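Local atomic coordinates of escJ (Escherichia coli, PDB entry 1YJ7), a protein that probably forms part of the membrane-associated ring platform on which the type III secretion system of enteropathogenic E. coli is assembled. Residues Q93-L98 with N145-S150. The protein carries 3 engineered substitutions. Sequence-based numbering, arbitrary orientation.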
ATOM      1  N   GLN D  93     -21.340  21.869   8.382  1.00 13.24           N
ATOM      2  CA  GLN D  93     -21.702  21.488   9.749  1.00 13.41           C
ATOM      3  C   GLN D  93     -23.006  22.118  10.193  1.00 13.63           C
ATOM      4  O   GLN D  93     -23.828  21.456  10.837  1.00 13.38           O
ATOM      5  CB  GLN D  93     -20.553  21.827  10.695  1.00 14.49           C
ATOM      6  CG  GLN D  93     -19.300  20.977  10.425  1.00 15.21           C
ATOM      7  CD  GLN D  93     -19.435  19.531  10.905  1.00 17.47           C
ATOM      8  OE1 GLN D  93     -19.278  18.581  10.121  1.00 22.16           O
ATOM      9  NE2 GLN D  93     -19.705  19.364  12.169  1.00 12.66           N
ATOM     10  N   ASP D  94     -23.223  23.387   9.822  1.00 13.26           N
ATOM     11  CA  ASP D  94     -24.467  24.075  10.129  1.00 13.37           C
ATOM     12  C   ASP D  94     -25.663  23.397   9.453  1.00 12.92           C
ATOM     13  O   ASP D  94     -26.735  23.271  10.042  1.00 11.34           O
ATOM     14  CB  ASP D  94     -24.425  25.530   9.635  1.00 14.15           C
ATOM     15  CG  ASP D  94     -23.522  26.433  10.460  1.00 16.45           C
ATOM     16  OD1 ASP D  94     -23.056  26.059  11.573  1.00 15.71           O
ATOM     17  OD2 ASP D  94     -23.255  27.592  10.045  1.00 16.63           O
ATOM     18  N   ILE D  95     -25.486  22.952   8.211  1.00 11.92           N
ATOM     19  CA  ILE D  95     -26.569  22.289   7.486  1.00 11.55           C
ATOM     20  C   ILE D  95     -26.837  20.903   8.069  1.00 12.17           C
ATOM     21  O   ILE D  95     -27.982  20.520   8.250  1.00 11.85           O
ATOM     22  CB  ILE D  95     -26.275  22.234   5.960  1.00 12.08           C
ATOM     23  CG1 ILE D  95     -26.237  23.672   5.396  1.00 11.40           C
ATOM     24  CG2 ILE D  95     -27.320  21.425   5.281  1.00 12.23           C
ATOM     25  CD1 ILE D  95     -25.695  23.715   3.935  1.00 12.61           C
ATOM     26  N   GLU D  96     -25.777  20.175   8.396  1.00 12.27           N
ATOM     27  CA  GLU D  96     -25.916  18.877   9.066  1.00 12.44           C
ATOM     28  C   GLU D  96     -26.662  19.041  10.392  1.00 12.20           C
ATOM     29  O   GLU D  96     -27.555  18.257  10.700  1.00 12.13           O
ATOM     30  CB  GLU D  96     -24.559  18.206   9.275  1.00 13.17           C
ATOM     31  CG  GLU D  96     -23.872  17.733   7.993  1.00 13.39           C
ATOM     32  CD  GLU D  96     -22.505  17.106   8.215  1.00 15.27           C
ATOM     33  OE1 GLU D  96     -21.769  16.887   7.221  1.00 15.32           O
ATOM     34  OE2 GLU D  96     -22.149  16.810   9.385  1.00 18.67           O
ATOM     35  N   ARG D  97     -26.306  20.068  11.150  1.00 12.72           N
ATOM     36  CA  ARG D  97     -26.914  20.315  12.453  1.00 13.25           C
ATOM     37  C   ARG D  97     -28.407  20.541  12.303  1.00 12.59           C
ATOM     38  O   ARG D  97     -29.202  20.001  13.072  1.00 12.83           O
ATOM     39  CB  ARG D  97     -26.249  21.507  13.139  1.00 14.13           C
ATOM     40  CG  ARG D  97     -26.887  21.835  14.499  1.00 16.85           C
ATOM     41  CD  ARG D  97     -26.435  23.123  15.063  1.00 21.69           C
ATOM     42  NE  ARG D  97     -25.177  22.946  15.751  1.00 27.47           N
ATOM     43  CZ  ARG D  97     -24.051  23.517  15.438  1.00 30.69           C
ATOM     44  NH1 ARG D  97     -23.998  24.353  14.412  1.00 35.68           N
ATOM     45  NH2 ARG D  97     -22.961  23.266  16.178  1.00 31.00           N
ATOM     46  N   LEU D  98     -28.779  21.342  11.305  1.00 12.40           N
ATOM     47  CA  LEU D  98     -30.178  21.678  11.023  1.00 12.53           C
ATOM     48  C   LEU D  98     -30.950  20.447  10.554  1.00 12.24           C
ATOM     49  O   LEU D  98     -32.000  20.102  11.104  1.00 12.20           O
ATOM     50  CB  LEU D  98     -30.248  22.835  10.005  1.00 12.50           C
ATOM     51  CG  LEU D  98     -31.625  23.355   9.528  1.00 13.31           C
ATOM     52  CD1 LEU D  98     -31.534  24.815   9.010  1.00 14.62           C
ATOM     53  CD2 LEU D  98     -32.228  22.467   8.454  1.00 14.00           C
ATOM     54  N   ASN D 145     -34.800  22.096  -0.467  1.00 14.32           N
ATOM     55  CA  ASN D 145     -35.089  23.519  -0.348  1.00 15.34           C
ATOM     56  C   ASN D 145     -34.339  24.159   0.834  1.00 14.82           C
ATOM     57  O   ASN D 145     -33.828  25.277   0.707  1.00 15.26           O
ATOM     58  CB  ASN D 145     -36.593  23.770  -0.238  1.00 16.05           C
ATOM     59  CG  ASN D 145     -37.309  23.701  -1.582  1.00 19.79           C
ATOM     60  OD1 ASN D 145     -36.749  24.055  -2.616  1.00 24.45           O
ATOM     61  ND2 ASN D 145     -38.568  23.259  -1.561  1.00 24.32           N
ATOM     62  N   LEU D 146     -34.245  23.458   1.963  1.00 13.39           N
ATOM     63  CA  LEU D 146     -33.438  23.925   3.092  1.00 13.19           C
ATOM     64  C   LEU D 146     -31.947  24.079   2.742  1.00 13.32           C
ATOM     65  O   LEU D 146     -31.333  25.100   3.037  1.00 14.47           O
ATOM     66  CB  LEU D 146     -33.611  23.006   4.300  1.00 13.09           C
ATOM     67  CG  LEU D 146     -35.015  22.980   4.928  1.00 14.14           C
ATOM     68  CD1 LEU D 146     -35.180  21.789   5.830  1.00 14.87           C
ATOM     69  CD2 LEU D 146     -35.291  24.271   5.690  1.00 13.62           C
ATOM     70  N   VAL D 147     -31.378  23.086   2.062  1.00 12.65           N
ATOM     71  CA  VAL D 147     -29.995  23.145   1.639  1.00 12.63           C
ATOM     72  C   VAL D 147     -29.793  24.276   0.629  1.00 12.52           C
ATOM     73  O   VAL D 147     -28.860  25.052   0.761  1.00 13.84           O
ATOM     74  CB  VAL D 147     -29.541  21.791   1.052  1.00 12.46           C
ATOM     75  CG1 VAL D 147     -28.145  21.892   0.491  1.00 13.70           C
ATOM     76  CG2 VAL D 147     -29.589  20.713   2.145  1.00 12.61           C
ATOM     77  N   LYS D 148     -30.692  24.381  -0.336  1.00 13.71           N
ATOM     78  CA  LYS D 148     -30.611  25.412  -1.368  1.00 14.77           C
ATOM     79  C   LYS D 148     -30.483  26.792  -0.752  1.00 15.31           C
ATOM     80  O   LYS D 148     -29.615  27.560  -1.127  1.00 16.39           O
ATOM     81  CB  LYS D 148     -31.852  25.353  -2.242  1.00 16.06           C
ATOM     82  CG  LYS D 148     -31.877  26.383  -3.383  1.00 20.84           C
ATOM     83  CD  LYS D 148     -33.264  26.571  -3.913  1.00 25.78           C
ATOM     84  CE  LYS D 148     -33.266  27.549  -5.099  1.00 29.80           C
ATOM     85  NZ  LYS D 148     -32.991  28.932  -4.657  1.00 32.79           N
ATOM     86  N   ASN D 149     -31.346  27.088   0.212  1.00 15.35           N
ATOM     87  CA  ASN D 149     -31.416  28.437   0.763  1.00 16.19           C
ATOM     88  C   ASN D 149     -30.432  28.705   1.888  1.00 16.41           C
ATOM     89  O   ASN D 149     -30.364  29.829   2.385  1.00 17.03           O
ATOM     90  CB  ASN D 149     -32.862  28.765   1.129  1.00 16.54           C
ATOM     91  CG  ASN D 149     -33.703  29.051  -0.109  1.00 19.76           C
ATOM     92  OD1 ASN D 149     -33.314  29.832  -0.949  1.00 22.97           O
ATOM     93  ND2 ASN D 149     -34.811  28.367  -0.243  1.00 25.04           N
ATOM     94  N   SER D 150     -29.624  27.702   2.239  1.00 16.10           N
ATOM     95  CA  SER D 150     -28.540  27.868   3.201  1.00 16.66           C
ATOM     96  C   SER D 150     -27.247  28.380   2.620  1.00 17.68           C
ATOM     97  O   SER D 150     -26.409  28.857   3.370  1.00 17.49           O
ATOM     98  CB  SER D 150     -28.223  26.544   3.912  1.00 16.37           C
ATOM     99  OG  SER D 150     -29.313  26.117   4.692  1.00 17.94           O
TER
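Ile95 overlaps two residues of the facing helix at once, its two branches parting between Val147 and Ser150. The longer branch runs against Ser150, with Ile95 CD1 3.8 Å from Ser150 CB and CG1 equally near that carbon. The methyl CG2 meets Val147 CG2 at 3.9 Å, and here the two side chains cross at about a right angle. One turn further along, Leu98 holds its CG anti to the backbone N (chi1 179°) and extends across the gap, bringing CD2 to 4.0 Å from CD1 of Leu146. This leucine pair lies at the exposed margin, whereas Ile95 and Val147 are buried. Helix 80-99, strands 105-113 and 123-130, helix 140-150 and strand 159-165 follow in alpha-beta-beta-alpha-beta order, consistent with the ring-building motif of the YscJ/FliF family; helix 140-150 is the crossover between the parallel strands 123-130 and 159-165. The two helices pack near antiparallel, at 151°, over one face of this sheet. On the sheet side, Ile95 rests on Val110 of strand 105-113 and Val147 on Ala124 and Val126 of strand 123-130. The axes stay 10.8 Å apart, and no hydrogen bond links the segments. Ser150 presents CB, with OG alongside, to Ile95, while OG also donates to Leu146 O at 2.8 Å, which satisfies the hydroxyl against an apolar neighbour. Just beyond segment 93-98, Lys91 NZ is hydrogen-bonded to Ser150 O, a polar link between the helices. Facing away from helix 140-150, Arg97 NH1 and Asp94 OD1 form a salt bridge within helix 80-99 at 3.4 Å.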